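Long-range contacts in uncharacterized protein YppE (Bacillus subtilis, PDB 2IM8), which is of unknown function but folds as a compact bundle of four helices representing the bacterial DUF1798 family: residues A[10-14]-A[110-114]; A[3-7]-A[117-121]; A[74-78]-A[107-111]. All blocks are in the same frame, centred on the assembly; numbering follows the deposited sequence.

Contact 1. Residues A[10-14]-A[110-114]. With PO4 (phosphate ion), chain C.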
loop_
_atom_site.group_PDB
_atom_site.type_symbol
_atom_site.label_atom_id
_atom_site.label_comp_id
_atom_site.label_asym_id
_atom_site.label_seq_id
_atom_site.Cartn_x
_atom_site.Cartn_y
_atom_site.Cartn_z
ATOM N N THR A 10 3.155 -7.584 -1.349
ATOM C CA THR A 10 3.847 -6.312 -1.517
ATOM C C THR A 10 3.639 -5.787 -2.945
ATOM O O THR A 10 3.337 -4.610 -3.143
ATOM C CB THR A 10 5.354 -6.470 -1.266
ATOM O OG1 THR A 10 5.563 -6.931 0.071
ATOM C CG2 THR A 10 6.079 -5.132 -1.462
ATOM N N GLU A 11 3.806 -6.660 -3.938
ATOM C CA GLU A 11 3.648 -6.243 -5.325
ATOM C C GLU A 11 2.200 -5.891 -5.631
ATOM O O GLU A 11 1.931 -5.005 -6.441
ATOM C CB GLU A 11 4.157 -7.331 -6.278
ATOM C CG GLU A 11 5.687 -7.483 -6.277
ATOM C CD GLU A 11 6.423 -6.490 -7.191
ATOM O OE1 GLU A 11 5.937 -5.357 -7.404
ATOM O OE2 GLU A 11 7.515 -6.848 -7.693
ATOM N N GLN A 12 1.273 -6.579 -4.967
ATOM C CA GLN A 12 -0.155 -6.325 -5.147
ATOM C C GLN A 12 -0.472 -4.912 -4.647
ATOM O O GLN A 12 -1.163 -4.152 -5.318
ATOM C CB GLN A 12 -0.975 -7.351 -4.352
ATOM C CG GLN A 12 -2.377 -7.589 -4.882
ATOM C CD GLN A 12 -3.097 -8.716 -4.162
ATOM O OE1 GLN A 12 -2.538 -9.801 -3.946
ATOM N NE2 GLN A 12 -4.350 -8.473 -3.801
HETATM N N MSE A 13 0.036 -4.561 -3.469
HETATM C CA MSE A 13 -0.199 -3.229 -2.913
HETATM C C MSE A 13 0.441 -2.139 -3.771
HETATM O O MSE A 13 -0.114 -1.054 -3.934
HETATM C CB MSE A 13 0.330 -3.144 -1.480
HETATM C CG MSE A 13 -0.523 -3.932 -0.486
HETATM SE SE MSE A 13 0.230 -3.995 1.294
HETATM C CE MSE A 13 -0.096 -2.168 1.821
ATOM N N ILE A 14 1.612 -2.426 -4.328
ATOM C CA ILE A 14 2.287 -1.449 -5.178
ATOM C C ILE A 14 1.401 -1.158 -6.378
ATOM O O ILE A 14 1.206 -0.004 -6.765
ATOM C CB ILE A 14 3.662 -1.978 -5.660
ATOM C CG1 ILE A 14 4.616 -2.056 -4.473
ATOM C CG2 ILE A 14 4.244 -1.068 -6.769
ATOM C CD1 ILE A 14 5.940 -2.754 -4.796
ATOM N N LEU A 110 6.960 0.015 0.746
ATOM C CA LEU A 110 6.701 -1.229 0.026
ATOM C C LEU A 110 7.970 -1.679 -0.703
ATOM O O LEU A 110 8.346 -2.848 -0.664
ATOM C CB LEU A 110 5.547 -1.048 -0.972
ATOM C CG LEU A 110 4.170 -0.878 -0.307
ATOM C CD1 LEU A 110 3.087 -0.602 -1.346
ATOM C CD2 LEU A 110 3.862 -2.138 0.501
ATOM N N HIS A 111 8.632 -0.745 -1.370
ATOM C CA HIS A 111 9.861 -1.073 -2.072
ATOM C C HIS A 111 10.948 -1.505 -1.100
ATOM O O HIS A 111 11.735 -2.391 -1.418
ATOM C CB HIS A 111 10.328 0.117 -2.903
ATOM C CG HIS A 111 9.491 0.346 -4.123
ATOM N ND1 HIS A 111 9.198 1.602 -4.607
ATOM C CD2 HIS A 111 8.867 -0.529 -4.948
ATOM C CE1 HIS A 111 8.427 1.491 -5.675
ATOM N NE2 HIS A 111 8.212 0.209 -5.903
ATOM N N ALA A 112 10.988 -0.887 0.080
ATOM C CA ALA A 112 11.982 -1.231 1.100
ATOM C C ALA A 112 11.795 -2.680 1.553
ATOM O O ALA A 112 12.752 -3.449 1.637
ATOM C CB ALA A 112 11.849 -0.295 2.288
ATOM N N VAL A 113 10.556 -3.049 1.853
ATOM C CA VAL A 113 10.252 -4.409 2.280
ATOM C C VAL A 113 10.643 -5.364 1.158
ATOM O O VAL A 113 11.235 -6.418 1.400
ATOM C CB VAL A 113 8.740 -4.553 2.626
ATOM C CG1 VAL A 113 8.396 -5.996 2.980
ATOM C CG2 VAL A 113 8.407 -3.653 3.799
ATOM N N LYS A 114 10.328 -4.981 -0.077
ATOM C CA LYS A 114 10.673 -5.793 -1.239
ATOM C C LYS A 114 12.189 -5.981 -1.305
ATOM O O LYS A 114 12.678 -7.090 -1.548
ATOM C CB LYS A 114 10.190 -5.112 -2.520
ATOM C CG LYS A 114 10.575 -5.840 -3.802
ATOM C CD LYS A 114 10.101 -5.060 -5.032
ATOM C CE LYS A 114 10.455 -5.770 -6.332
ATOM N NZ LYS A 114 9.943 -5.011 -7.515
HETATM P P PO4 C . 13.858 -3.981 -7.453
HETATM O O1 PO4 C . 13.742 -5.218 -8.274
HETATM O O2 PO4 C . 14.642 -2.958 -8.205
HETATM O O3 PO4 C . 14.549 -4.297 -6.174
HETATM O O4 PO4 C . 12.502 -3.451 -7.160
#

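Contact 2. Residues A[3-7]-A[117-121]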
loop_
_atom_site.group_PDB
_atom_site.type_symbol
_atom_site.label_atom_id
_atom_site.label_comp_id
_atom_site.label_asym_id
_atom_site.label_seq_id
_atom_site.Cartn_x
_atom_site.Cartn_y
_atom_site.Cartn_z
ATOM N N SER A 3 8.247 -16.055 2.658
ATOM C CA SER A 3 8.517 -14.686 2.244
ATOM C C SER A 3 7.827 -14.453 0.902
ATOM O O SER A 3 7.478 -13.326 0.553
ATOM C CB SER A 3 10.023 -14.443 2.111
ATOM O OG SER A 3 10.568 -15.194 1.043
ATOM N N GLN A 4 7.621 -15.539 0.168
ATOM C CA GLN A 4 6.977 -15.505 -1.142
ATOM C C GLN A 4 5.590 -14.857 -1.087
ATOM O O GLN A 4 5.198 -14.113 -1.992
ATOM C CB GLN A 4 6.856 -16.934 -1.687
ATOM C CG GLN A 4 8.189 -17.590 -2.055
ATOM C CD GLN A 4 9.205 -17.602 -0.914
ATOM O OE1 GLN A 4 9.008 -18.257 0.106
ATOM N NE2 GLN A 4 10.307 -16.876 -1.098
ATOM N N THR A 5 4.846 -15.158 -0.026
ATOM C CA THR A 5 3.505 -14.609 0.160
ATOM C C THR A 5 3.585 -13.107 0.429
ATOM O O THR A 5 2.811 -12.312 -0.121
ATOM C CB THR A 5 2.806 -15.283 1.354
ATOM O OG1 THR A 5 2.799 -16.700 1.155
ATOM C CG2 THR A 5 1.389 -14.783 1.503
ATOM N N LEU A 6 4.528 -12.726 1.283
ATOM C CA LEU A 6 4.712 -11.324 1.632
ATOM C C LEU A 6 5.036 -10.541 0.369
ATOM O O LEU A 6 4.452 -9.495 0.102
ATOM C CB LEU A 6 5.862 -11.174 2.628
ATOM C CG LEU A 6 5.627 -10.440 3.949
ATOM C CD1 LEU A 6 6.969 -10.299 4.673
ATOM C CD2 LEU A 6 5.002 -9.063 3.710
ATOM N N LEU A 7 5.987 -11.062 -0.398
ATOM C CA LEU A 7 6.426 -10.437 -1.637
ATOM C C LEU A 7 5.255 -10.228 -2.607
ATOM O O LEU A 7 5.105 -9.152 -3.198
ATOM C CB LEU A 7 7.509 -11.304 -2.289
ATOM C CG LEU A 7 8.094 -10.771 -3.597
ATOM C CD1 LEU A 7 8.923 -9.525 -3.308
ATOM C CD2 LEU A 7 8.954 -11.854 -4.256
ATOM N N ILE A 117 13.392 -8.436 1.433
ATOM C CA ILE A 117 13.050 -9.799 1.059
ATOM C C ILE A 117 14.059 -10.362 0.057
ATOM O O ILE A 117 14.665 -11.406 0.302
ATOM C CB ILE A 117 11.643 -9.867 0.445
ATOM C CG1 ILE A 117 10.598 -9.526 1.512
ATOM C CG2 ILE A 117 11.408 -11.247 -0.149
ATOM C CD1 ILE A 117 9.168 -9.504 1.003
ATOM N N ALA A 118 14.242 -9.660 -1.060
ATOM C CA ALA A 118 15.169 -10.092 -2.101
ATOM C C ALA A 118 16.597 -10.247 -1.577
ATOM O O ALA A 118 17.300 -11.191 -1.943
ATOM C CB ALA A 118 15.145 -9.105 -3.260
ATOM N N ARG A 119 17.016 -9.326 -0.716
ATOM C CA ARG A 119 18.361 -9.359 -0.150
ATOM C C ARG A 119 18.584 -10.586 0.741
ATOM O O ARG A 119 19.602 -11.275 0.631
ATOM C CB ARG A 119 18.607 -8.084 0.660
ATOM C CG ARG A 119 20.028 -7.922 1.168
ATOM C CD ARG A 119 20.176 -6.631 1.963
ATOM N NE ARG A 119 19.461 -6.676 3.233
ATOM C CZ ARG A 119 19.762 -7.504 4.231
ATOM N NH1 ARG A 119 20.767 -8.359 4.102
ATOM N NH2 ARG A 119 19.065 -7.475 5.361
ATOM N N GLU A 120 17.624 -10.854 1.620
ATOM C CA GLU A 120 17.715 -11.981 2.543
ATOM C C GLU A 120 17.325 -13.315 1.925
ATOM O O GLU A 120 17.757 -14.371 2.391
ATOM C CB GLU A 120 16.849 -11.700 3.772
ATOM C CG GLU A 120 17.406 -10.585 4.636
ATOM C CD GLU A 120 16.333 -9.740 5.277
ATOM O OE1 GLU A 120 15.551 -10.282 6.087
ATOM O OE2 GLU A 120 16.276 -8.530 4.964
ATOM N N ASP A 121 16.516 -13.269 0.874
ATOM C CA ASP A 121 16.074 -14.489 0.207
ATOM C C ASP A 121 17.176 -15.009 -0.710
ATOM O O ASP A 121 17.135 -16.156 -1.155
ATOM C CB ASP A 121 14.790 -14.223 -0.582
ATOM C CG ASP A 121 14.168 -15.491 -1.142
ATOM O OD1 ASP A 121 14.103 -16.508 -0.415
ATOM O OD2 ASP A 121 13.730 -15.461 -2.309
#

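Contact 3. Residues A[74-78]-A[107-111]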
loop_
_atom_site.group_PDB
_atom_site.type_symbol
_atom_site.label_atom_id
_atom_site.label_comp_id
_atom_site.label_asym_id
_atom_site.label_seq_id
_atom_site.Cartn_x
_atom_site.Cartn_y
_atom_site.Cartn_z
ATOM N N GLN A 74 7.748 2.180 10.542
ATOM C CA GLN A 74 7.593 2.358 9.109
ATOM C C GLN A 74 6.491 1.425 8.602
ATOM O O GLN A 74 5.597 1.842 7.869
ATOM C CB GLN A 74 8.937 2.048 8.453
ATOM C CG GLN A 74 9.056 2.226 6.969
ATOM C CD GLN A 74 10.495 2.016 6.534
ATOM O OE1 GLN A 74 11.201 1.168 7.089
ATOM N NE2 GLN A 74 10.940 2.783 5.546
ATOM N N ILE A 75 6.548 0.167 9.022
ATOM C CA ILE A 75 5.550 -0.808 8.601
ATOM C C ILE A 75 4.168 -0.396 9.087
ATOM O O ILE A 75 3.216 -0.363 8.310
ATOM C CB ILE A 75 5.878 -2.222 9.137
ATOM C CG1 ILE A 75 7.167 -2.740 8.485
ATOM C CG2 ILE A 75 4.726 -3.180 8.826
ATOM C CD1 ILE A 75 7.088 -2.818 6.968
ATOM N N GLU A 76 4.073 -0.063 10.369
ATOM C CA GLU A 76 2.801 0.340 10.972
ATOM C C GLU A 76 2.124 1.551 10.314
ATOM O O GLU A 76 0.895 1.627 10.266
ATOM C CB GLU A 76 3.006 0.606 12.469
ATOM C CG GLU A 76 3.457 -0.624 13.253
ATOM C CD GLU A 76 3.689 -0.335 14.733
ATOM O OE1 GLU A 76 4.440 0.613 15.054
ATOM O OE2 GLU A 76 3.124 -1.065 15.575
ATOM N N ALA A 77 2.914 2.483 9.791
ATOM C CA ALA A 77 2.366 3.684 9.158
ATOM C C ALA A 77 1.669 3.468 7.804
ATOM O O ALA A 77 0.845 4.288 7.390
ATOM C CB ALA A 77 3.468 4.722 8.996
ATOM N N VAL A 78 2.010 2.380 7.119
ATOM C CA VAL A 78 1.446 2.070 5.802
ATOM C C VAL A 78 -0.085 1.979 5.755
ATOM O O VAL A 78 -0.733 2.589 4.898
ATOM C CB VAL A 78 2.045 0.741 5.264
ATOM C CG1 VAL A 78 1.384 0.356 3.931
ATOM C CG2 VAL A 78 3.562 0.902 5.076
ATOM N N LEU A 107 4.616 3.738 -1.229
ATOM C CA LEU A 107 5.454 3.086 -2.221
ATOM C C LEU A 107 6.874 2.822 -1.729
ATOM O O LEU A 107 7.399 1.735 -1.952
ATOM C CB LEU A 107 5.485 3.910 -3.518
ATOM C CG LEU A 107 4.197 3.820 -4.359
ATOM C CD1 LEU A 107 4.273 4.779 -5.532
ATOM C CD2 LEU A 107 3.992 2.375 -4.850
ATOM N N TYR A 108 7.486 3.800 -1.062
ATOM C CA TYR A 108 8.853 3.608 -0.576
ATOM C C TYR A 108 8.943 2.487 0.444
ATOM O O TYR A 108 9.834 1.639 0.371
ATOM C CB TYR A 108 9.434 4.886 0.040
ATOM C CG TYR A 108 10.766 4.602 0.697
ATOM C CD1 TYR A 108 11.864 4.215 -0.065
ATOM C CD2 TYR A 108 10.897 4.597 2.083
ATOM C CE1 TYR A 108 13.054 3.818 0.526
ATOM C CE2 TYR A 108 12.090 4.203 2.694
ATOM C CZ TYR A 108 13.161 3.810 1.908
ATOM O OH TYR A 108 14.324 3.363 2.491
ATOM N N THR A 109 8.033 2.475 1.412
ATOM C CA THR A 109 8.077 1.414 2.405
ATOM C C THR A 109 7.869 0.067 1.721
ATOM O O THR A 109 8.541 -0.909 2.059
ATOM C CB THR A 109 7.014 1.615 3.506
ATOM O OG1 THR A 109 7.274 2.845 4.191
ATOM C CG2 THR A 109 7.053 0.451 4.514
ATOM N N LEU A 110 6.960 0.015 0.746
ATOM C CA LEU A 110 6.701 -1.229 0.026
ATOM C C LEU A 110 7.970 -1.679 -0.703
ATOM O O LEU A 110 8.346 -2.848 -0.664
ATOM C CB LEU A 110 5.547 -1.048 -0.972
ATOM C CG LEU A 110 4.170 -0.878 -0.307
ATOM C CD1 LEU A 110 3.087 -0.602 -1.346
ATOM C CD2 LEU A 110 3.862 -2.138 0.501
ATOM N N HIS A 111 8.632 -0.745 -1.370
ATOM C CA HIS A 111 9.861 -1.073 -2.072
ATOM C C HIS A 111 10.948 -1.505 -1.100
ATOM O O HIS A 111 11.735 -2.391 -1.418
ATOM C CB HIS A 111 10.328 0.117 -2.903
ATOM C CG HIS A 111 9.491 0.346 -4.123
ATOM N ND1 HIS A 111 9.198 1.602 -4.607
ATOM C CD2 HIS A 111 8.867 -0.529 -4.948
ATOM C CE1 HIS A 111 8.427 1.491 -5.675
ATOM N NE2 HIS A 111 8.212 0.209 -5.903
HETATM O O HOH W 1 5.546 3.996 5.986
HETATM O O HOH W 2 13.721 2.539 4.912
#

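Contact 1. Residues A[10-14]-A[110-114]
Leu110 of segment 110-114 pushes its side chain between Met13 and Ile14 of segment 10-14, forming the densely packed, buried part of the contact. Its CD1 lies 3.8 Å from Met13 CB, the two side chains crossing at about a right angle, while Ile14 runs alongside, pointing the other way, and sets CG1 3.8 Å from Leu110 CB. Beside them the methyl of Thr10, turned anti to its own backbone N (chi1 -60° for OG1), brings CG2 to 3.3 Å from Leu110 O. That rotation leaves OG1 to hydrogen-bond with Leu6 O and Trp54 NE1. Segment axes 9.9 Å apart at 157° are those of antiparallel neighbours in an all-helical bundle, here helices 3-29 and 96-121; Trp54 of helix 36-64 also packs on Met13, Leu110 and Val113. Toward solvent the contact turns polar and sparser. Lys114, fully extended, carries NZ to 3.0 Å from Glu11 OE2 in a salt bridge, approaching from above the carboxylate plane, 40° out of it. The same NZ donates to O4 of a phosphate ion, probably from the crystallisation liquor, 3.0 Å away. His111 lies on the same, partly exposed side, its CD2 3.7 Å from Ile14 CD1.

Contact 2. Residues A[3-7]-A[117-121]
Ile117 points its side chain from segment 117-121 at the backbone of segment 3-7, where Ser3, Leu6 and Leu7 meet its methyl groups. With CG1 anti to the carbonyl carbon (chi1 -67°) and the chain extended beyond it, CD1 is carried forward to 3.8 Å from Leu7 N. The same methyl meets the bases of two leucines, lying 4.0 Å from Leu6 CB and 4.1 Å from Leu7 CB, whereas the other branch, CG2, faces Ser3 CB at 4.2 Å. The isoleucine therefore spans one turn of the opposing helix, from Ser3 to Leu7, and touches backbone and CB atoms there rather than the ends of the leucine side chains. On its inner side, Leu61 of helix 36-64 packs against both Ile117 and Leu6.

One turn further along, Asp121 reaches out with CG trans to the main-chain nitrogen and confronts the amide of Gln4. Gln4 starts off away from the other helix but bends at chi2, which turns its amide back toward Asp121. The two side chains cross at about a right angle, their amide and carboxylate planes 39° apart, and Gln4 NE2 stays 3.9 Å from Asp121 OD1.

Segment axes 11.1 Å apart at 160° describe an antiparallel pair where the first turn of helix 3-29 meets the last part of helix 96-121. No hydrogen bond or salt bridge joins the segments, so their direct cohesion is mainly apolar, with the Asp121 carboxylate probably adding a weak electrostatic attraction to the amide of Gln4.

Contact 3. Residues A[74-78]-A[107-111]
Thr109 and Val78 make a close apolar approach between segments 74-78 and 107-111, with Val78 CG2 3.6 Å from Thr109 CG2. The threonine methyl lies across the CA-CB bond from the backbone N, a rotation that presents CG2 to the valine. Ile75 CD1 adds a longer contact to the same methyl, and the aliphatic part of Gln74 passes beside it, CG also 3.6 Å from Thr109 CG2. This apolar side continues into the bundle, where Trp54 of helix 36-64 packs on both Ile75 and Val78, and Met13 of helix 3-29 touches Val78.

Polar atoms also touch side chains across the contact without hydrogen-bonding to them. Gln74 CG stands 3.4 Å from Thr109 OG1. Fully extended from chi1 -177°, Gln74 carries its amide on to Tyr108, where NE2 lies 3.4 Å from CE2 and the amide and ring planes are 43° apart, an oblique meeting.

Hydrogen bonding across the contact runs through water. One water donates to Gln74 O and sits 2.7 Å from Thr109 OG1. A second accepts from Gln74 NE2 and lies 2.6 Å from Tyr108 OH. The other end of the amide, OE1, is held by His71 N, which helps to fix the rotation of the group.

The two segments, on the consecutive helices 72-91 and 96-121, run in roughly opposite directions but cross steeply, at 129°, with their axes 9.9 Å apart. With no direct hydrogen bond between the segments, apolar packing joins their inner side, while the two waters link polar groups that do not bond to each other directly.

Helix 96-121 takes part in all three contacts. Contacts 1 and 2 pair it with helix 3-29, contact 1 being nested within the loop closed by contact 2, whereas contact 3 joins it to helix 72-91. Contacts 1 and 3 are buried, each centred about 7 Å from the chain centre, and share Leu110 and His111; they meet directly where Val113 CG2 comes within 3.5 Å of Ile75 CD1. Contact 2, centred about 16 Å out, is only partly buried and meets contact 1 through Leu7 and Lys114. Chemistry varies accordingly: contact 1 alone has a salt bridge between its segments, contact 3 adds two bridging waters to its apolar packing, and contact 2 has neither.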